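Local atomic coordinates of tailspike protein (Siphovirus 9NA, PDB entry 3RIQ), a protein that probably recognises the lipopolysaccharide O-antigen of Salmonella as the phage's receptor and cleaves it as an endorhamnosidase. Residues S5-D8 / K9-Y13. Sequence-based numbering, arbitrary orientation.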
loop_
_atom_site.group_PDB
_atom_site.type_symbol
_atom_site.label_atom_id
_atom_site.label_comp_id
_atom_site.label_asym_id
_atom_site.label_seq_id
_atom_site.Cartn_x
_atom_site.Cartn_y
_atom_site.Cartn_z
ATOM N N SER A 5 -2.510 -51.342 -25.953
ATOM C CA SER A 5 -1.210 -52.011 -26.173
ATOM C C SER A 5 -0.214 -51.559 -25.107
ATOM O O SER A 5 -0.512 -50.657 -24.305
ATOM C CB SER A 5 -0.635 -51.668 -27.561
ATOM O OG SER A 5 -0.207 -50.309 -27.571
ATOM N N GLU A 6 0.973 -52.172 -25.101
ATOM C CA GLU A 6 1.995 -51.772 -24.160
ATOM C C GLU A 6 2.461 -50.326 -24.368
ATOM O O GLU A 6 2.712 -49.617 -23.408
ATOM C CB GLU A 6 3.166 -52.738 -24.174
ATOM C CG GLU A 6 2.777 -54.073 -23.533
ATOM C CD GLU A 6 3.973 -54.991 -23.239
ATOM O OE1 GLU A 6 4.219 -55.949 -24.038
ATOM O OE2 GLU A 6 4.658 -54.759 -22.206
ATOM N N ALA A 7 2.556 -49.869 -25.615
ATOM C CA ALA A 7 2.926 -48.465 -25.838
ATOM C C ALA A 7 1.869 -47.534 -25.243
ATOM O O ALA A 7 2.198 -46.505 -24.640
ATOM C CB ALA A 7 3.082 -48.171 -27.329
ATOM N N ASP A 8 0.595 -47.915 -25.407
ATOM C CA ASP A 8 -0.513 -47.120 -24.874
ATOM C C ASP A 8 -0.382 -46.909 -23.368
ATOM O O ASP A 8 -0.882 -45.905 -22.820
ATOM C CB ASP A 8 -1.874 -47.817 -25.130
ATOM C CG ASP A 8 -2.266 -47.891 -26.614
ATOM O OD1 ASP A 8 -1.687 -47.174 -27.442
ATOM O OD2 ASP A 8 -3.192 -48.675 -26.945
ATOM N N LYS A 9 0.250 -47.860 -22.678
ATOM C CA LYS A 9 0.364 -47.767 -21.224
ATOM C C LYS A 9 1.588 -46.996 -20.740
ATOM O O LYS A 9 1.683 -46.690 -19.561
ATOM C CB LYS A 9 0.330 -49.154 -20.561
ATOM C CG LYS A 9 -1.028 -49.849 -20.786
ATOM C CD LYS A 9 -1.159 -51.156 -20.070
ATOM C CE LYS A 9 -2.346 -51.897 -20.648
ATOM N NZ LYS A 9 -2.661 -53.129 -19.873
ATOM N N LYS A 10 2.518 -46.677 -21.625
ATOM C CA LYS A 10 3.731 -46.011 -21.162
ATOM C C LYS A 10 3.958 -44.608 -21.699
ATOM O O LYS A 10 4.839 -43.914 -21.195
ATOM C CB LYS A 10 4.973 -46.865 -21.433
ATOM C CG LYS A 10 5.333 -47.005 -22.864
ATOM C CD LYS A 10 6.483 -48.003 -23.064
ATOM C CE LYS A 10 7.822 -47.580 -22.461
ATOM N NZ LYS A 10 8.908 -48.495 -22.979
ATOM N N PHE A 11 3.187 -44.190 -22.701
ATOM C CA PHE A 11 3.424 -42.872 -23.333
ATOM C C PHE A 11 2.233 -41.926 -23.180
ATOM O O PHE A 11 1.057 -42.350 -23.106
ATOM C CB PHE A 11 3.697 -43.029 -24.822
ATOM C CG PHE A 11 4.931 -43.836 -25.137
ATOM C CD1 PHE A 11 6.144 -43.576 -24.487
ATOM C CD2 PHE A 11 4.893 -44.834 -26.115
ATOM C CE1 PHE A 11 7.303 -44.338 -24.832
ATOM C CE2 PHE A 11 6.009 -45.592 -26.415
ATOM C CZ PHE A 11 7.228 -45.337 -25.772
ATOM N N LYS A 12 2.553 -40.646 -23.057
ATOM C CA LYS A 12 1.545 -39.596 -22.928
ATOM C C LYS A 12 0.727 -39.420 -24.219
ATOM O O LYS A 12 1.300 -39.324 -25.294
ATOM C CB LYS A 12 2.317 -38.290 -22.650
ATOM C CG LYS A 12 1.495 -37.037 -22.556
ATOM C CD LYS A 12 0.816 -36.926 -21.244
ATOM C CE LYS A 12 0.291 -35.472 -21.011
ATOM N NZ LYS A 12 -0.553 -35.439 -19.813
ATOM N N TYR A 13 -0.599 -39.368 -24.112
ATOM C CA TYR A 13 -1.458 -39.100 -25.267
ATOM C C TYR A 13 -1.475 -37.638 -25.644
ATOM O O TYR A 13 -1.802 -36.763 -24.815
ATOM C CB TYR A 13 -2.885 -39.559 -24.984
ATOM C CG TYR A 13 -3.098 -41.083 -25.090
ATOM C CD1 TYR A 13 -2.322 -42.006 -24.358
ATOM C CD2 TYR A 13 -4.049 -41.580 -25.948
ATOM C CE1 TYR A 13 -2.524 -43.405 -24.487
ATOM C CE2 TYR A 13 -4.255 -42.938 -26.098
ATOM C CZ TYR A 13 -3.513 -43.851 -25.371
ATOM O OH TYR A 13 -3.810 -45.172 -25.563
#
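Tyr13 reaches back along the chain until its OH rests 3.3 Å from both CB and CG of Asp8. The two flat groups do not stack: carboxylate and ring planes stand 54° apart, and the nearest carboxylate oxygen, OD1, meets the hydroxyl at too poor an angle for a hydrogen bond. The same ring brings its edge to the helix backbone, Tyr13 CE1 lying 3.4 Å from Asp8 O, nearly in the ring plane. A long, rigid phenol suits this place because it spans the bend between Asp8 and Tyr13. Ser5 N donates to Asp8 OD2 at 2.9 Å, from above the carboxylate plane, while Asp8 N gives a weak bond back to Ser5 OG; this reciprocal pair is a capping box, with Ser5 as N-cap of helix 6-10. With CG beside its own backbone N (chi1 -67°), Asp8 directs the carboxylate back to the helix start, where its negative charge probably interacts favourably with the helix's N-terminal end. Asp8 OD1 forms a salt bridge to Lys10 NZ of a neighbouring subunit. This short helix precedes the parallel beta-helix of the P22-like tailspike trimer, and Phe11 meets Phe11 of both neighbouring subunits edge-to-face. Small Ala7 lets the Phe11 ring of its own chain lie close, Ala7 CB to Phe11 CD2 4.0 Å, and Lys10 CG sits over the centre of one face of this Phe11 ring, 3.6 Å above it. Ala7 O takes two donors: Lys10 N from above the carbonyl plane at 3.0 Å, and Phe11 N almost straight ahead of the oxygen. Lys10, flexible enough to bend at chi3, carries its ammonium to Asp8 of the other neighbouring subunit.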